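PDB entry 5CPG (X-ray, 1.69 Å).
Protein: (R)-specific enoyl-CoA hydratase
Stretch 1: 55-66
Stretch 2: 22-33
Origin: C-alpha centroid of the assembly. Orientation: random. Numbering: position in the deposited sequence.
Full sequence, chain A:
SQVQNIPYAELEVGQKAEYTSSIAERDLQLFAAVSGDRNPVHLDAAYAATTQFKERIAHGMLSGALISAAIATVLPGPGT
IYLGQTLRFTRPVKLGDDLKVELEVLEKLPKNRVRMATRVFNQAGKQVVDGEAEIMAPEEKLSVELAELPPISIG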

# COMPACT_ATOMS: atom_id res chain seq x y z
N GLU A 55 -0.77 -19.86 -11.15
CA GLU A 55 0.02 -18.80 -11.71
C GLU A 55 0.23 -17.77 -10.61
O GLU A 55 -0.37 -17.88 -9.53
CB GLU A 55 -0.71 -18.13 -12.90
CG GLU A 55 -2.03 -17.53 -12.41
CD GLU A 55 -2.89 -16.94 -13.54
OE1 GLU A 55 -2.53 -17.05 -14.72
OE2 GLU A 55 -3.95 -16.36 -13.22
N ARG A 56 1.10 -16.79 -10.85
CA ARG A 56 1.40 -15.81 -9.81
C ARG A 56 0.21 -14.88 -9.55
O ARG A 56 -0.61 -14.62 -10.42
CB ARG A 56 2.64 -15.02 -10.17
CG ARG A 56 3.96 -15.80 -9.99
CD ARG A 56 5.10 -15.05 -10.63
NE ARG A 56 4.97 -15.06 -12.08
CZ ARG A 56 5.84 -14.49 -12.90
NH1 ARG A 56 6.90 -13.85 -12.41
NH2 ARG A 56 5.65 -14.54 -14.21
N ILE A 57 0.12 -14.36 -8.33
CA ILE A 57 -0.95 -13.43 -7.98
C ILE A 57 -0.33 -12.14 -7.39
O ILE A 57 0.80 -12.16 -6.91
CB ILE A 57 -1.96 -14.04 -6.96
CG1 ILE A 57 -1.30 -14.26 -5.61
CG2 ILE A 57 -2.51 -15.38 -7.46
CD1 ILE A 57 -2.26 -14.75 -4.56
N ALA A 58 -1.10 -11.06 -7.41
CA ALA A 58 -0.60 -9.77 -6.92
C ALA A 58 -0.70 -9.74 -5.41
O ALA A 58 -1.52 -10.45 -4.81
CB ALA A 58 -1.41 -8.62 -7.53
N HIS A 59 0.12 -8.91 -4.80
CA HIS A 59 -0.04 -8.62 -3.37
C HIS A 59 -1.35 -7.91 -3.15
O HIS A 59 -1.70 -6.99 -3.89
CB HIS A 59 1.11 -7.76 -2.88
CG HIS A 59 2.48 -8.29 -3.23
ND1 HIS A 59 3.03 -8.17 -4.49
CD2 HIS A 59 3.42 -8.87 -2.46
CE1 HIS A 59 4.26 -8.67 -4.48
NE2 HIS A 59 4.52 -9.10 -3.25
N GLY A 60 -2.09 -8.30 -2.11
CA GLY A 60 -3.35 -7.63 -1.85
C GLY A 60 -3.21 -6.13 -1.73
O GLY A 60 -4.05 -5.38 -2.23
N MET A 61 -2.13 -5.69 -1.07
CA MET A 61 -1.95 -4.28 -0.81
C MET A 61 -1.54 -3.46 -2.05
O MET A 61 -1.46 -2.24 -1.96
CB MET A 61 -0.92 -4.11 0.31
CG MET A 61 -0.67 -2.70 0.83
SD MET A 61 -2.16 -1.91 1.46
CE MET A 61 -2.37 -2.82 3.00
N LEU A 62 -1.26 -4.13 -3.18
CA LEU A 62 -1.08 -3.39 -4.44
C LEU A 62 -2.32 -2.50 -4.69
O LEU A 62 -2.20 -1.36 -5.15
CB LEU A 62 -0.82 -4.35 -5.62
CG LEU A 62 -0.68 -3.69 -7.01
CD1 LEU A 62 0.50 -2.75 -7.05
CD2 LEU A 62 -0.57 -4.75 -8.10
N SER A 63 -3.52 -2.97 -4.35
CA SER A 63 -4.67 -2.10 -4.54
C SER A 63 -4.65 -0.86 -3.66
O SER A 63 -5.16 0.17 -4.08
CB SER A 63 -5.97 -2.86 -4.27
OG SER A 63 -6.21 -3.80 -5.31
N GLY A 64 -4.08 -0.95 -2.45
CA GLY A 64 -3.97 0.24 -1.61
C GLY A 64 -3.04 1.24 -2.27
O GLY A 64 -3.28 2.41 -2.26
N ALA A 65 -1.96 0.74 -2.86
CA ALA A 65 -1.09 1.61 -3.61
C ALA A 65 -1.80 2.34 -4.76
O ALA A 65 -1.63 3.55 -4.94
CB ALA A 65 0.12 0.80 -4.14
N LEU A 66 -2.57 1.60 -5.54
CA LEU A 66 -3.28 2.19 -6.69
C LEU A 66 -4.32 3.20 -6.22
O LEU A 66 -4.42 4.27 -6.79
CB LEU A 66 -3.95 1.07 -7.51
CG LEU A 66 -2.92 0.13 -8.14
CD1 LEU A 66 -3.65 -1.02 -8.82
CD2 LEU A 66 -2.06 0.90 -9.16
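Stretch 2 22-33: SIAERDLQLFAA

Stretch 2 opens with an extended lead-in at Ser-22 and Ile-23, places Ala-24 at the N-cap position, and runs as a helix from Glu-25 through Ala-33 and beyond. The register rises together in the two stretches: Ala-58 lies nearest Leu-28 and Leu-62 nearest Phe-31, their CA atoms 5.8 and 6.9 Å apart. Much of stretch 1 meets the helix as loop and turn.

Ile-23 contributes before the helix begins. Its CB leaves sideways, but with chi1 and chi2 both m its end comes nearer, bringing CG2 to 4.0 Å from Ala-58 CB and CD1 to 3.8 Å from Leu-62 CD2. Ala-24 N then donates to Asp-27 OD2 at 2.9 Å, tying the helix start to its own first turn.

Glu-25 is exposed and supplies the charged contact. Its chain, t at chi1 and chi2, reaches across so that OE2 accepts from Arg-56 NH1 at 2.9 Å, a salt bridge near the guanidinium plane; a weak second bond joins OE2 to Arg-56 NH2 at 3.4 Å.

One turn on, Leu-28 packs on Ala-58, the Ile-57 carbonyl and the base of Arg-56, whose CB is 3.9 Å from Leu-28 CD2: CD1 lies 3.8 Å from Ala-58 CB, and CD2 3.8 Å from Ile-57 O. The methyl-sized Ala-58 side chain points toward the helix where the backbones come closest. Leu-28 O also lies at the edge of the His-59 ring, 3.4 Å from CE1.

Phe-31 has the largest area covered, 122 Å². Its ring meets His-59 obliquely, centroids 4.9 Å apart and planes at 43°, while Leu-62 N sits over one face, 3.8 Å from Phe-31 CZ. Met-61 CB approaches CZ of Phe-31 to 3.7 Å, and Ala-65 CB lies at the ring edge, 4.2 Å from Phe-31 CE1. Finally, Ala-32 CB comes within 4.0 Å of His-59 NE2, and Ala-33 is out of reach.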

# COMPACT_ATOMS: atom_id res chain seq x y z
N SER A 22 -2.81 -2.09 -15.35
CA SER A 22 -2.73 -3.49 -15.70
C SER A 22 -1.86 -4.19 -14.65
O SER A 22 -0.98 -3.57 -14.11
CB SER A 22 -2.11 -3.65 -17.09
OG SER A 22 -0.88 -2.94 -17.12
N ILE A 23 -2.14 -5.45 -14.37
CA ILE A 23 -1.32 -6.22 -13.43
C ILE A 23 -0.31 -7.09 -14.18
O ILE A 23 -0.57 -8.23 -14.55
CB ILE A 23 -2.19 -7.11 -12.53
CG1 ILE A 23 -3.31 -6.26 -11.92
CG2 ILE A 23 -1.33 -7.71 -11.43
CD1 ILE A 23 -2.81 -5.10 -11.14
N ALA A 24 0.87 -6.54 -14.36
CA ALA A 24 1.89 -7.22 -15.15
C ALA A 24 2.96 -7.74 -14.22
O ALA A 24 3.00 -7.44 -13.04
CB ALA A 24 2.48 -6.23 -16.18
N GLU A 25 3.86 -8.53 -14.77
CA GLU A 25 4.92 -9.12 -13.97
C GLU A 25 5.71 -8.03 -13.25
O GLU A 25 6.13 -8.17 -12.12
CB GLU A 25 5.86 -9.92 -14.89
CG GLU A 25 7.02 -10.53 -14.12
CD GLU A 25 7.98 -11.35 -14.96
OE1 GLU A 25 8.44 -10.81 -15.99
OE2 GLU A 25 8.29 -12.50 -14.56
N ARG A 26 5.91 -6.93 -13.93
CA ARG A 26 6.75 -5.88 -13.41
C ARG A 26 6.11 -5.23 -12.18
O ARG A 26 6.81 -4.82 -11.27
CB ARG A 26 6.96 -4.87 -14.52
CG ARG A 26 8.14 -4.04 -14.45
CD ARG A 26 8.29 -3.36 -15.79
NE ARG A 26 8.67 -1.99 -15.53
CZ ARG A 26 9.92 -1.56 -15.52
NH1 ARG A 26 10.91 -2.39 -15.80
NH2 ARG A 26 10.16 -0.29 -15.23
N ASP A 27 4.78 -5.20 -12.16
CA ASP A 27 4.05 -4.66 -10.98
C ASP A 27 4.26 -5.54 -9.77
O ASP A 27 4.48 -5.05 -8.66
CB ASP A 27 2.60 -4.52 -11.31
CG ASP A 27 2.40 -3.59 -12.49
OD1 ASP A 27 2.66 -2.41 -12.32
OD2 ASP A 27 2.06 -4.04 -13.59
N LEU A 28 4.24 -6.85 -9.99
CA LEU A 28 4.45 -7.81 -8.89
C LEU A 28 5.85 -7.63 -8.39
O LEU A 28 6.09 -7.62 -7.19
CB LEU A 28 4.20 -9.26 -9.38
CG LEU A 28 2.78 -9.84 -9.25
CD1 LEU A 28 1.73 -8.79 -9.58
CD2 LEU A 28 2.63 -11.10 -10.11
N GLN A 29 6.82 -7.50 -9.31
CA GLN A 29 8.21 -7.38 -8.89
C GLN A 29 8.48 -6.03 -8.18
O GLN A 29 9.16 -6.01 -7.17
CB GLN A 29 9.13 -7.52 -10.08
CG GLN A 29 9.11 -8.91 -10.66
CD GLN A 29 9.76 -8.97 -12.01
OE1 GLN A 29 9.71 -8.01 -12.78
NE2 GLN A 29 10.35 -10.11 -12.32
N LEU A 30 7.94 -4.93 -8.70
CA LEU A 30 8.15 -3.65 -8.05
C LEU A 30 7.52 -3.65 -6.65
O LEU A 30 8.09 -3.09 -5.71
CB LEU A 30 7.54 -2.50 -8.90
CG LEU A 30 8.32 -2.31 -10.18
CD1 LEU A 30 7.47 -1.47 -11.12
CD2 LEU A 30 9.69 -1.61 -9.92
N PHE A 31 6.32 -4.24 -6.50
CA PHE A 31 5.69 -4.14 -5.19
C PHE A 31 6.45 -4.96 -4.16
O PHE A 31 6.59 -4.55 -3.00
CB PHE A 31 4.23 -4.56 -5.24
CG PHE A 31 3.48 -4.18 -4.00
CD1 PHE A 31 2.89 -2.93 -3.88
CD2 PHE A 31 3.42 -5.04 -2.92
CE1 PHE A 31 2.22 -2.57 -2.70
CE2 PHE A 31 2.75 -4.69 -1.78
CZ PHE A 31 2.15 -3.44 -1.67
N ALA A 32 6.98 -6.12 -4.61
CA ALA A 32 7.80 -6.97 -3.72
C ALA A 32 9.03 -6.20 -3.29
O ALA A 32 9.43 -6.24 -2.12
CB ALA A 32 8.22 -8.26 -4.43
N ALA A 33 9.63 -5.49 -4.23
CA ALA A 33 10.88 -4.80 -3.96
C ALA A 33 10.68 -3.70 -2.94
O ALA A 33 11.53 -3.49 -2.08
CB ALA A 33 11.48 -4.21 -5.24